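Local coordinates for putative uncharacterized protein PH0242 (Pyrococcus horikoshii, PDB 3VU1) that is the C-terminal globular domain of an archaeal AglB, a member of the oligosaccharyltransferase family, and carries a bound calcium ion, at residues A[145-150]-A[154-159]; A[191-196]-A[207-212]; A[420-425]-A[469-474]; A[354-359]-A[365-370]. All coordinates share one frame; numbering follows the deposited sequence.

Contact 1 (A[145-150]-A[154-159])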
loop_
_atom_site.group_PDB
_atom_site.type_symbol
_atom_site.label_atom_id
_atom_site.label_comp_id
_atom_site.label_asym_id
_atom_site.label_seq_id
_atom_site.Cartn_x
_atom_site.Cartn_y
_atom_site.Cartn_z
ATOM N N LYS A 145 21.254 17.504 -16.896
ATOM C CA LYS A 145 22.660 17.571 -16.490
ATOM C C LYS A 145 22.873 18.532 -15.332
ATOM O O LYS A 145 22.062 19.436 -15.103
ATOM C CB LYS A 145 23.563 17.938 -17.678
ATOM C CG LYS A 145 23.346 19.324 -18.247
ATOM C CD LYS A 145 23.292 19.285 -19.770
ATOM C CE LYS A 145 24.653 19.116 -20.436
ATOM N NZ LYS A 145 24.493 18.717 -21.869
ATOM N N VAL A 146 23.961 18.318 -14.595
ATOM C CA VAL A 146 24.376 19.256 -13.561
ATOM C C VAL A 146 25.345 20.267 -14.171
ATOM O O VAL A 146 26.309 19.892 -14.831
ATOM C CB VAL A 146 25.060 18.547 -12.390
ATOM C CG1 VAL A 146 24.983 19.419 -11.149
ATOM C CG2 VAL A 146 24.417 17.195 -12.135
ATOM N N ILE A 147 25.060 21.549 -13.974
ATOM C CA ILE A 147 25.935 22.628 -14.419
ATOM C C ILE A 147 26.578 23.249 -13.176
ATOM O O ILE A 147 25.923 23.374 -12.134
ATOM C CB ILE A 147 25.144 23.717 -15.206
ATOM C CG1 ILE A 147 24.264 23.111 -16.321
ATOM C CG2 ILE A 147 26.063 24.815 -15.743
ATOM C CD1 ILE A 147 24.994 22.392 -17.436
ATOM N N GLN A 148 27.861 23.605 -13.271
ATOM C CA GLN A 148 28.509 24.430 -12.240
ATOM C C GLN A 148 28.739 25.836 -12.766
ATOM O O GLN A 148 29.480 26.026 -13.721
ATOM C CB GLN A 148 29.823 23.818 -11.762
ATOM C CG GLN A 148 29.673 22.422 -11.173
ATOM C CD GLN A 148 30.401 22.265 -9.852
ATOM O OE1 GLN A 148 30.983 21.209 -9.569
ATOM N NE2 GLN A 148 30.371 23.321 -9.030
ATOM N N GLN A 149 28.071 26.813 -12.160
ATOM C CA GLN A 149 28.250 28.227 -12.517
ATOM C C GLN A 149 27.978 29.168 -11.345
ATOM O O GLN A 149 26.965 29.027 -10.640
ATOM C CB GLN A 149 27.401 28.618 -13.733
ATOM C CG GLN A 149 28.143 28.526 -15.056
ATOM C CD GLN A 149 27.213 28.583 -16.252
ATOM O OE1 GLN A 149 26.139 29.190 -16.197
ATOM N NE2 GLN A 149 27.620 27.944 -17.342
ATOM N N ASN A 150 28.899 30.124 -11.171
ATOM C CA ASN A 150 28.900 31.102 -10.071
ATOM C C ASN A 150 29.043 30.461 -8.692
ATOM O O ASN A 150 28.142 30.569 -7.857
ATOM C CB ASN A 150 27.659 32.013 -10.123
ATOM C CG ASN A 150 27.809 33.156 -11.108
ATOM O OD1 ASN A 150 28.924 33.575 -11.431
ATOM N ND2 ASN A 150 26.680 33.678 -11.583
ATOM N N ARG A 154 23.532 23.749 -10.246
ATOM C CA ARG A 154 22.131 23.842 -10.630
ATOM C C ARG A 154 21.745 22.669 -11.553
ATOM O O ARG A 154 22.611 22.027 -12.175
ATOM C CB ARG A 154 21.802 25.220 -11.236
ATOM C CG ARG A 154 22.140 25.334 -12.716
ATOM C CD ARG A 154 21.746 26.661 -13.359
ATOM N NE ARG A 154 21.876 26.533 -14.808
ATOM C CZ ARG A 154 22.978 26.808 -15.498
ATOM N NH1 ARG A 154 24.061 27.274 -14.880
ATOM N NH2 ARG A 154 22.995 26.628 -16.813
ATOM N N ILE A 155 20.451 22.367 -11.624
ATOM C CA ILE A 155 20.021 21.325 -12.527
ATOM C C ILE A 155 19.462 21.976 -13.774
ATOM O O ILE A 155 18.650 22.879 -13.691
ATOM C CB ILE A 155 19.037 20.329 -11.861
ATOM C CG1 ILE A 155 19.686 19.655 -10.643
ATOM C CG2 ILE A 155 18.532 19.274 -12.851
ATOM C CD1 ILE A 155 20.908 18.824 -10.956
ATOM N N ALA A 156 19.934 21.534 -14.931
ATOM C CA ALA A 156 19.387 22.000 -16.193
ATOM C C ALA A 156 18.663 20.867 -16.920
ATOM O O ALA A 156 19.236 19.808 -17.175
ATOM C CB ALA A 156 20.486 22.583 -17.070
ATOM N N VAL A 157 17.400 21.102 -17.254
ATOM C CA VAL A 157 16.629 20.162 -18.043
ATOM C C VAL A 157 16.443 20.808 -19.394
ATOM O O VAL A 157 15.824 21.863 -19.496
ATOM C CB VAL A 157 15.255 19.866 -17.399
ATOM C CG1 VAL A 157 14.446 18.898 -18.260
ATOM C CG2 VAL A 157 15.420 19.319 -15.982
ATOM N N ASN A 158 17.007 20.183 -20.426
ATOM C CA ASN A 158 16.873 20.664 -21.802
ATOM C C ASN A 158 15.852 19.836 -22.528
ATOM O O ASN A 158 15.954 18.595 -22.580
ATOM C CB ASN A 158 18.206 20.604 -22.553
ATOM C CG ASN A 158 19.317 21.337 -21.828
ATOM O OD1 ASN A 158 20.360 20.760 -21.536
ATOM N ND2 ASN A 158 19.093 22.607 -21.513
ATOM N N ILE A 159 14.856 20.529 -23.064
ATOM C CA ILE A 159 13.771 19.896 -23.793
ATOM C C ILE A 159 13.728 20.587 -25.132
ATOM O O ILE A 159 13.202 21.699 -25.244
ATOM C CB ILE A 159 12.424 20.080 -23.060
ATOM C CG1 ILE A 159 12.584 19.750 -21.567
ATOM C CG2 ILE A 159 11.333 19.240 -23.726
ATOM C CD1 ILE A 159 11.317 19.879 -20.747
#
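R154 lies alongside I147 on one face of the antiparallel beta hairpin made by strands 142-148 and 153-159, within the Insert-domain region of the chain. Their side chains run in the same direction, and the guanidinium lies against the isoleucine side chain: I147 CB sits 3.6 Å above the plane of the R154 guanidinium, off its centre, and I147 CG2 also lies near R154 NH1. With CG between the backbone N and the carbonyl carbon (chi1 83°) and an extended chain to NE, R154 brings its charged end back over the partner strand. K145, on the same face, is bent at its second and third torsions and passes CD 3.7 Å from N158 OD1, beside its own backbone partner A156. K145 and A156 form a hydrogen-bonded pair, with A156 N to K145 O at 3.0 Å. The other such pair joins I147 and R154, R154 N to I147 O measuring 3.1 Å. Between them V146 and I155 form a non-hydrogen-bonded pair and meet on the other face, V146 CG2 to I155 CD1 at 4.0 Å. E163 on the next strand takes a salt bridge from R154 NH2 and a hydrogen bond from N158 ND2. R154 NH1 also donates to Q149 OE1 at 3.1 Å, approaching from above the carbonyl plane of the amide, with an angle of 143° at the hydrogen.

Contact 2 (A[191-196]-A[207-212])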
loop_
_atom_site.group_PDB
_atom_site.type_symbol
_atom_site.label_atom_id
_atom_site.label_comp_id
_atom_site.label_asym_id
_atom_site.label_seq_id
_atom_site.Cartn_x
_atom_site.Cartn_y
_atom_site.Cartn_z
ATOM N N PRO A 191 6.756 23.651 -13.685
ATOM C CA PRO A 191 6.384 23.220 -12.331
ATOM C C PRO A 191 6.716 21.739 -12.096
ATOM O O PRO A 191 5.847 20.936 -11.727
ATOM C CB PRO A 191 4.884 23.505 -12.283
ATOM C CG PRO A 191 4.434 23.380 -13.707
ATOM C CD PRO A 191 5.618 23.537 -14.619
ATOM N N TYR A 192 7.991 21.410 -12.293
ATOM C CA TYR A 192 8.468 20.053 -12.172
ATOM C C TYR A 192 9.536 19.934 -11.126
ATOM O O TYR A 192 10.262 20.880 -10.847
ATOM C CB TYR A 192 8.991 19.566 -13.519
ATOM C CG TYR A 192 7.876 19.345 -14.507
ATOM C CD1 TYR A 192 7.387 20.398 -15.273
ATOM C CD2 TYR A 192 7.283 18.083 -14.649
ATOM C CE1 TYR A 192 6.342 20.202 -16.166
ATOM C CE2 TYR A 192 6.242 17.885 -15.543
ATOM C CZ TYR A 192 5.774 18.948 -16.293
ATOM O OH TYR A 192 4.736 18.768 -17.177
ATOM N N VAL A 193 9.617 18.749 -10.554
ATOM C CA VAL A 193 10.614 18.386 -9.562
ATOM C C VAL A 193 11.509 17.339 -10.235
ATOM O O VAL A 193 11.004 16.557 -11.050
ATOM C CB VAL A 193 9.924 17.813 -8.285
ATOM C CG1 VAL A 193 10.919 17.100 -7.373
ATOM C CG2 VAL A 193 9.199 18.916 -7.522
ATOM N N VAL A 194 12.817 17.327 -9.931
ATOM C CA VAL A 194 13.688 16.292 -10.491
ATOM C C VAL A 194 14.262 15.449 -9.403
ATOM O O VAL A 194 14.627 15.966 -8.372
ATOM C CB VAL A 194 14.817 16.857 -11.345
ATOM C CG1 VAL A 194 15.803 15.760 -11.712
ATOM C CG2 VAL A 194 14.253 17.451 -12.614
ATOM N N TYR A 195 14.297 14.141 -9.618
ATOM C CA TYR A 195 14.999 13.237 -8.710
ATOM C C TYR A 195 16.101 12.523 -9.470
ATOM O O TYR A 195 15.829 11.856 -10.485
ATOM C CB TYR A 195 14.067 12.203 -8.107
ATOM C CG TYR A 195 13.000 12.772 -7.207
ATOM C CD1 TYR A 195 13.321 13.412 -6.010
ATOM C CD2 TYR A 195 11.644 12.663 -7.556
ATOM C CE1 TYR A 195 12.323 13.920 -5.188
ATOM C CE2 TYR A 195 10.650 13.157 -6.742
ATOM C CZ TYR A 195 10.985 13.779 -5.561
ATOM O OH TYR A 195 9.966 14.262 -4.769
ATOM N N LEU A 196 17.337 12.682 -8.991
ATOM C CA LEU A 196 18.495 12.051 -9.626
ATOM C C LEU A 196 18.943 10.862 -8.812
ATOM O O LEU A 196 19.275 11.006 -7.639
ATOM C CB LEU A 196 19.642 13.056 -9.796
ATOM C CG LEU A 196 19.342 14.225 -10.744
ATOM C CD1 LEU A 196 20.568 15.083 -10.975
ATOM C CD2 LEU A 196 18.752 13.784 -12.080
ATOM N N LYS A 207 2.451 18.317 -8.389
ATOM C CA LYS A 207 1.324 17.709 -7.672
ATOM C C LYS A 207 1.493 16.217 -7.347
ATOM O O LYS A 207 0.769 15.675 -6.527
ATOM C CB LYS A 207 0.019 17.935 -8.444
ATOM C CG LYS A 207 -0.444 19.387 -8.454
ATOM C CD LYS A 207 -1.776 19.551 -9.160
ATOM C CE LYS A 207 -2.225 21.004 -9.114
ATOM N NZ LYS A 207 -3.531 21.181 -9.815
ATOM N N VAL A 208 2.431 15.551 -8.002
ATOM C CA VAL A 208 2.631 14.133 -7.780
ATOM C C VAL A 208 4.099 13.823 -7.518
ATOM O O VAL A 208 4.490 12.653 -7.503
ATOM C CB VAL A 208 2.098 13.266 -8.944
ATOM C CG1 VAL A 208 0.602 13.427 -9.094
ATOM C CG2 VAL A 208 2.803 13.597 -10.256
ATOM N N ALA A 209 4.898 14.864 -7.257
ATOM C CA ALA A 209 6.315 14.683 -6.874
ATOM C C ALA A 209 6.562 13.751 -5.689
ATOM O O ALA A 209 7.514 12.995 -5.703
ATOM C CB ALA A 209 6.973 16.014 -6.616
ATOM N N THR A 210 5.720 13.794 -4.664
ATOM C CA THR A 210 5.933 12.933 -3.498
ATOM C C THR A 210 4.936 11.778 -3.390
ATOM O O THR A 210 4.740 11.218 -2.314
ATOM C CB THR A 210 5.948 13.742 -2.187
ATOM O OG1 THR A 210 4.704 14.455 -2.027
ATOM C CG2 THR A 210 7.131 14.733 -2.182
ATOM N N SER A 211 4.316 11.421 -4.510
ATOM C CA SER A 211 3.334 10.337 -4.566
ATOM C C SER A 211 3.964 9.038 -4.099
ATOM O O SER A 211 5.165 8.818 -4.300
ATOM C CB SER A 211 2.841 10.163 -6.013
ATOM O OG SER A 211 3.932 9.851 -6.887
ATOM N N ASN A 212 3.152 8.160 -3.522
ATOM C CA ASN A 212 3.597 6.837 -3.135
ATOM C C ASN A 212 4.185 5.988 -4.273
ATOM O O ASN A 212 5.085 5.181 -4.039
ATOM C CB ASN A 212 2.453 6.100 -2.474
ATOM C CG ASN A 212 2.094 6.676 -1.112
ATOM O OD1 ASN A 212 2.930 7.250 -0.425
ATOM N ND2 ASN A 212 0.832 6.547 -0.730
#
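Y195 reaches out from strand 192-196 and donates its phenol OH to the backbone O of A209, 2.9 Å away. The hydroxyl comes from well above the A209 carbonyl plane, 67° out of it, so the bond does not follow a lone pair. The same oxygen, A209 O, lies at the edge of the Y195 ring, near its plane, 3.3 Å from Y195 CE2. Holding CG anti to its own carbonyl carbon (chi1 -65°), Y195 sends the ring across to the loop that follows strand 200-205. The hydroxyl has a second partner in T222 OG1, so two hydrogen bonds hold this buried group. V193, two residues back on the same side of the strand, divides its methyls: CG1, anti to the backbone N (chi1 166°), lies against one face of the Y195 ring near its rim, while CG2 packs on A209 CB at 3.8 Å. T210 turns its branches apart. Its CG2 approaches Y195 OH at 3.9 Å, and its OG1 bonds to D71 and S224 instead. S211 N bonds to V208 O, closing a type I beta turn from V208 to S211, and the S211 side chain folds back to add a second hold on the same oxygen, S211 OG to V208 O measuring 2.9 Å. S211 stands at the N-cap position of helix 212-218: a turn that packs on an inner strand of the large mixed sheet and leads into a helix.

Contact 3 (A[420-425]-A[469-474])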
loop_
_atom_site.group_PDB
_atom_site.type_symbol
_atom_site.label_atom_id
_atom_site.label_comp_id
_atom_site.label_asym_id
_atom_site.label_seq_id
_atom_site.Cartn_x
_atom_site.Cartn_y
_atom_site.Cartn_z
ATOM N N PHE A 420 -18.715 -0.291 6.520
ATOM C CA PHE A 420 -19.417 -0.465 7.772
ATOM C C PHE A 420 -20.077 -1.813 7.776
ATOM O O PHE A 420 -20.420 -2.348 6.723
ATOM C CB PHE A 420 -20.405 0.682 8.088
ATOM C CG PHE A 420 -21.492 0.905 7.056
ATOM C CD1 PHE A 420 -21.327 1.845 6.031
ATOM C CD2 PHE A 420 -22.715 0.217 7.133
ATOM C CE1 PHE A 420 -22.355 2.077 5.099
ATOM C CE2 PHE A 420 -23.733 0.439 6.192
ATOM C CZ PHE A 420 -23.563 1.375 5.178
ATOM N N PHE A 421 -20.214 -2.380 8.966
ATOM C CA PHE A 421 -20.873 -3.664 9.139
ATOM C C PHE A 421 -22.380 -3.485 9.223
ATOM O O PHE A 421 -22.878 -2.788 10.099
ATOM C CB PHE A 421 -20.316 -4.374 10.362
ATOM C CG PHE A 421 -18.900 -4.818 10.183
ATOM C CD1 PHE A 421 -17.876 -4.229 10.905
ATOM C CD2 PHE A 421 -18.579 -5.810 9.247
ATOM C CE1 PHE A 421 -16.559 -4.638 10.716
ATOM C CE2 PHE A 421 -17.262 -6.221 9.052
ATOM C CZ PHE A 421 -16.253 -5.636 9.793
ATOM N N ILE A 422 -23.096 -4.100 8.283
ATOM C CA ILE A 422 -24.555 -3.978 8.190
ATOM C C ILE A 422 -25.204 -4.832 9.281
ATOM O O ILE A 422 -26.000 -4.333 10.060
ATOM C CB ILE A 422 -25.080 -4.411 6.799
ATOM C CG1 ILE A 422 -24.419 -3.601 5.685
ATOM C CG2 ILE A 422 -26.597 -4.272 6.710
ATOM C CD1 ILE A 422 -24.259 -4.408 4.414
ATOM N N THR A 423 -24.839 -6.112 9.341
ATOM C CA THR A 423 -25.447 -7.036 10.269
ATOM C C THR A 423 -24.526 -8.219 10.513
ATOM O O THR A 423 -23.753 -8.611 9.631
ATOM C CB THR A 423 -26.802 -7.562 9.742
ATOM O OG1 THR A 423 -27.411 -8.368 10.749
ATOM C CG2 THR A 423 -26.626 -8.441 8.482
ATOM N N LYS A 424 -24.630 -8.788 11.711
ATOM C CA LYS A 424 -23.872 -9.961 12.110
ATOM C C LYS A 424 -24.719 -11.158 11.763
ATOM O O LYS A 424 -25.894 -11.155 12.043
ATOM C CB LYS A 424 -23.645 -9.910 13.614
ATOM C CG LYS A 424 -22.515 -10.780 14.121
ATOM C CD LYS A 424 -22.228 -10.348 15.546
ATOM C CE LYS A 424 -20.998 -11.025 16.108
ATOM N NZ LYS A 424 -20.880 -10.746 17.565
ATOM N N LEU A 425 -24.147 -12.174 11.135
ATOM C CA LEU A 425 -24.957 -13.303 10.686
ATOM C C LEU A 425 -24.807 -14.529 11.554
ATOM O O LEU A 425 -25.717 -15.353 11.608
ATOM C CB LEU A 425 -24.659 -13.683 9.231
ATOM C CG LEU A 425 -24.947 -12.751 8.058
ATOM C CD1 LEU A 425 -24.523 -13.440 6.768
ATOM C CD2 LEU A 425 -26.404 -12.333 7.993
ATOM N N ILE A 469 -20.722 0.305 -4.900
ATOM C CA ILE A 469 -21.283 -0.064 -3.610
ATOM C C ILE A 469 -21.217 -1.571 -3.554
ATOM O O ILE A 469 -21.598 -2.230 -4.507
ATOM C CB ILE A 469 -22.753 0.381 -3.472
ATOM C CG1 ILE A 469 -22.832 1.906 -3.387
ATOM C CG2 ILE A 469 -23.393 -0.242 -2.250
ATOM C CD1 ILE A 469 -24.213 2.491 -3.617
ATOM N N ARG A 470 -20.738 -2.128 -2.451
ATOM C CA ARG A 470 -20.630 -3.570 -2.332
ATOM C C ARG A 470 -21.285 -4.043 -1.062
ATOM O O ARG A 470 -21.286 -3.329 -0.040
ATOM C CB ARG A 470 -19.168 -3.992 -2.291
ATOM C CG ARG A 470 -18.416 -3.556 -3.514
ATOM C CD ARG A 470 -17.053 -4.167 -3.537
ATOM N NE ARG A 470 -16.421 -3.893 -4.811
ATOM C CZ ARG A 470 -15.565 -4.717 -5.394
ATOM N NH1 ARG A 470 -15.243 -5.864 -4.802
ATOM N NH2 ARG A 470 -15.059 -4.381 -6.567
ATOM N N VAL A 471 -21.821 -5.254 -1.118
ATOM C CA VAL A 471 -22.375 -5.893 0.053
ATOM C C VAL A 471 -21.759 -7.268 0.061
ATOM O O VAL A 471 -21.970 -8.054 -0.863
ATOM C CB VAL A 471 -23.913 -5.956 0.010
ATOM C CG1 VAL A 471 -24.456 -6.773 1.173
ATOM C CG2 VAL A 471 -24.475 -4.541 0.026
ATOM N N GLU A 472 -20.977 -7.545 1.100
ATOM C CA GLU A 472 -20.050 -8.650 1.054
ATOM C C GLU A 472 -20.084 -9.392 2.338
ATOM O O GLU A 472 -20.314 -8.793 3.380
ATOM C CB GLU A 472 -18.631 -8.141 0.834
ATOM C CG GLU A 472 -18.367 -7.457 -0.502
ATOM C CD GLU A 472 -16.918 -7.032 -0.630
ATOM O OE1 GLU A 472 -16.110 -7.850 -1.098
ATOM O OE2 GLU A 472 -16.591 -5.887 -0.260
ATOM N N PRO A 473 -19.875 -10.710 2.275
ATOM C CA PRO A 473 -19.713 -11.475 3.483
ATOM C C PRO A 473 -18.259 -11.367 3.949
ATOM O O PRO A 473 -17.347 -11.393 3.129
ATOM C CB PRO A 473 -20.050 -12.880 3.036
ATOM C CG PRO A 473 -19.568 -12.914 1.640
ATOM C CD PRO A 473 -19.913 -11.566 1.087
ATOM N N VAL A 474 -18.058 -11.200 5.250
ATOM C CA VAL A 474 -16.739 -10.932 5.815
ATOM C C VAL A 474 -16.625 -11.746 7.101
ATOM O O VAL A 474 -17.528 -11.703 7.957
ATOM C CB VAL A 474 -16.540 -9.407 6.095
ATOM C CG1 VAL A 474 -15.301 -9.139 6.927
ATOM C CG2 VAL A 474 -16.447 -8.628 4.797
#
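V471 is the first residue of 469-474 to meet 420-425, on strand 412-431, and it does so through one methyl: V471 CG1 lies 4.0 Å from I422 CD1, the two side chains crossing at about a right angle. I422 keeps CG1 anti to its carbonyl carbon (chi1 -57°), and the terminal methyl beyond it spans the gap, for the CA atoms of I422 and V471 are 8.6 Å apart. Past E472 and P473, V474 makes the second touch. Its CG1 stands at the edge of the F421 ring, near the ring plane, 4.1 Å from F421 CE2, and again the side chains cross roughly perpendicularly. The contact is thus purely apolar, made by two separate pairs at a spacing too wide for backbone pairing. I422 and T423 both face L391, a classic beta bulge in strand 412-431. Strand 385-401 pairs with both strands and ties them into one antiparallel sheet; its R392 touches both F421 and V474 and forms a salt bridge with E472. Helix 448-460 packs beside the first pair, A448 against I422 and I449 against V471.

Contact 4 (A[354-359]-A[365-370])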
loop_
_atom_site.group_PDB
_atom_site.type_symbol
_atom_site.label_atom_id
_atom_site.label_comp_id
_atom_site.label_asym_id
_atom_site.label_seq_id
_atom_site.Cartn_x
_atom_site.Cartn_y
_atom_site.Cartn_z
ATOM N N VAL A 354 -21.144 -18.019 -4.814
ATOM C CA VAL A 354 -21.974 -17.734 -3.663
ATOM C C VAL A 354 -23.454 -17.881 -4.049
ATOM O O VAL A 354 -23.896 -17.321 -5.067
ATOM C CB VAL A 354 -21.712 -16.290 -3.172
ATOM C CG1 VAL A 354 -22.492 -15.991 -1.909
ATOM C CG2 VAL A 354 -20.231 -16.064 -2.927
ATOM N N ARG A 355 -24.219 -18.611 -3.234
ATOM C CA ARG A 355 -25.668 -18.757 -3.464
ATOM C C ARG A 355 -26.557 -18.129 -2.391
ATOM O O ARG A 355 -26.324 -18.291 -1.191
ATOM C CB ARG A 355 -26.045 -20.229 -3.655
ATOM C CG ARG A 355 -25.355 -20.869 -4.848
ATOM C CD ARG A 355 -25.328 -22.393 -4.803
ATOM N NE ARG A 355 -25.259 -22.913 -6.168
ATOM C CZ ARG A 355 -24.161 -23.352 -6.777
ATOM N NH1 ARG A 355 -22.970 -23.396 -6.150
ATOM N NH2 ARG A 355 -24.275 -23.764 -8.035
ATOM N N VAL A 356 -27.565 -17.394 -2.840
ATOM C CA VAL A 356 -28.653 -16.992 -1.969
ATOM C C VAL A 356 -29.898 -17.720 -2.457
ATOM O O VAL A 356 -30.254 -17.604 -3.644
ATOM C CB VAL A 356 -28.924 -15.476 -2.008
ATOM C CG1 VAL A 356 -30.072 -15.135 -1.072
ATOM C CG2 VAL A 356 -27.674 -14.689 -1.652
ATOM N N ASN A 357 -30.545 -18.459 -1.541
ATOM C CA ASN A 357 -31.741 -19.265 -1.837
ATOM C C ASN A 357 -31.506 -20.092 -3.087
ATOM O O ASN A 357 -32.112 -19.837 -4.119
ATOM C CB ASN A 357 -32.962 -18.363 -2.044
ATOM C CG ASN A 357 -33.444 -17.715 -0.756
ATOM O OD1 ASN A 357 -33.532 -18.371 0.286
ATOM N ND2 ASN A 357 -33.779 -16.421 -0.826
ATOM N N GLY A 358 -30.563 -21.026 -3.011
ATOM C CA GLY A 358 -30.210 -21.863 -4.153
ATOM C C GLY A 358 -29.520 -21.169 -5.322
ATOM O O GLY A 358 -28.739 -21.798 -6.038
ATOM N N LYS A 359 -29.789 -19.880 -5.522
ATOM C CA LYS A 359 -29.300 -19.149 -6.711
ATOM C C LYS A 359 -27.876 -18.507 -6.574
ATOM O O LYS A 359 -27.539 -17.899 -5.557
ATOM C CB LYS A 359 -30.389 -18.132 -7.145
ATOM C CG LYS A 359 -30.011 -17.102 -8.196
ATOM C CD LYS A 359 -30.262 -17.541 -9.634
ATOM C CE LYS A 359 -30.084 -16.343 -10.568
ATOM N NZ LYS A 359 -30.276 -16.641 -12.016
ATOM N N TYR A 365 -21.926 -8.125 -4.342
ATOM C CA TYR A 365 -23.237 -7.652 -3.914
ATOM C C TYR A 365 -24.124 -8.855 -3.586
ATOM O O TYR A 365 -25.006 -9.233 -4.322
ATOM C CB TYR A 365 -23.858 -6.724 -4.948
ATOM C CG TYR A 365 -24.671 -5.563 -4.373
ATOM C CD1 TYR A 365 -24.357 -4.256 -4.706
ATOM C CD2 TYR A 365 -25.760 -5.775 -3.520
ATOM C CE1 TYR A 365 -25.090 -3.192 -4.225
ATOM C CE2 TYR A 365 -26.505 -4.715 -3.019
ATOM C CZ TYR A 365 -26.167 -3.420 -3.385
ATOM O OH TYR A 365 -26.867 -2.319 -2.914
ATOM N N ILE A 366 -23.828 -9.445 -2.446
ATOM C CA ILE A 366 -24.449 -10.629 -1.920
ATOM C C ILE A 366 -25.983 -10.559 -1.828
ATOM O O ILE A 366 -26.656 -11.508 -2.220
ATOM C CB ILE A 366 -23.697 -11.006 -0.605
ATOM C CG1 ILE A 366 -22.784 -12.186 -0.867
ATOM C CG2 ILE A 366 -24.587 -11.433 0.530
ATOM C CD1 ILE A 366 -22.404 -12.347 -2.326
ATOM N N MET A 367 -26.533 -9.445 -1.342
ATOM C CA MET A 367 -27.985 -9.289 -1.178
ATOM C C MET A 367 -28.401 -7.825 -1.238
ATOM O O MET A 367 -27.642 -6.935 -0.800
ATOM C CB MET A 367 -28.450 -9.825 0.163
ATOM C CG MET A 367 -28.085 -11.257 0.504
ATOM S SD MET A 367 -28.650 -11.624 2.182
ATOM C CE MET A 367 -30.352 -12.091 1.868
ATOM N N ARG A 368 -29.599 -7.568 -1.774
ATOM C CA ARG A 368 -30.147 -6.202 -1.771
ATOM C C ARG A 368 -30.856 -5.951 -0.444
ATOM O O ARG A 368 -31.231 -6.910 0.247
ATOM C CB ARG A 368 -31.064 -5.933 -2.962
ATOM C CG ARG A 368 -30.377 -6.046 -4.305
ATOM C CD ARG A 368 -31.281 -5.579 -5.429
ATOM N NE ARG A 368 -31.181 -6.479 -6.579
ATOM C CZ ARG A 368 -31.308 -6.117 -7.856
ATOM N NH1 ARG A 368 -31.538 -4.847 -8.193
ATOM N NH2 ARG A 368 -31.201 -7.035 -8.812
ATOM N N GLU A 369 -30.995 -4.679 -0.065
ATOM C CA GLU A 369 -31.591 -4.354 1.236
ATOM C C GLU A 369 -33.038 -4.881 1.256
ATOM O O GLU A 369 -33.729 -4.811 0.229
ATOM C CB GLU A 369 -31.490 -2.849 1.556
ATOM C CG GLU A 369 -32.203 -1.907 0.595
ATOM C CD GLU A 369 -31.693 -0.468 0.656
ATOM O OE1 GLU A 369 -30.853 -0.136 1.515
ATOM O OE2 GLU A 369 -32.123 0.348 -0.175
ATOM N N GLY A 370 -33.462 -5.457 2.383
ATOM C CA GLY A 370 -34.772 -6.104 2.458
ATOM C C GLY A 370 -34.815 -7.609 2.213
ATOM O O GLY A 370 -35.629 -8.295 2.819
#
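The hairpin end of strand 336-356 packs through V354 and V356 against I366 and M367, in the loop that leads to strand 372-381. V354 meets the end of I366 at about a right angle, V354 CG1 to I366 CD1 measuring 3.7 Å, with I366 CG1 slightly farther from that same methyl at 4.0 Å. The two valines have almost the same first torsion, CG1 anti to the backbone N (chi1 -176° in V354), yet they use different branches: V356 presents CG2. That methyl rests 3.4 Å from the backbone O of I366 and 4.1 Å from M367 CG. Right after V356 the chain reverses in a type I' beta turn, V356 to K359, with N357 and G358 at positive phi as such turns require. The turn is closed from both ends, V356 N to K359 O at 2.8 Å and K359 N to V356 O at 3.0 Å. N357 ties the turn to strand 372-381, its OD1 accepting from R374 N and its ND2 donating to S372 O. M367 holds CG anti to its carbonyl carbon, which brings that methylene to V356, and the side chain bends only at its last torsion. Farther along the loop, E369 reaches the start of helix 448-460, its OE1 accepting the backbone N of I449 and its OE2 bonded to S450 OG.

Overall arrangement
The four contacts form two pairs on opposite sides of the chain's centre. Contacts 1 and 2, with centres about 18 Å apart, share the large mixed sheet and touch directly: I155 CD1 packs on L196 CD1 at 3.8 Å and V157 on V194. Contacts 3 and 4 lie closer, about 12 Å between centres, in the Peripheral 2 region; a probable hydrogen bond of 2.8 Å joins V471 O to I366 N, while P473 packs on I366. Between the pairs, contacts 2 and 3 come no nearer than about 20 Å between nearest atoms, and contacts 1 and 4 are about 63 Å apart between centres. None supplies a calcium ligand; E76, A285, H319 and E322 form that site.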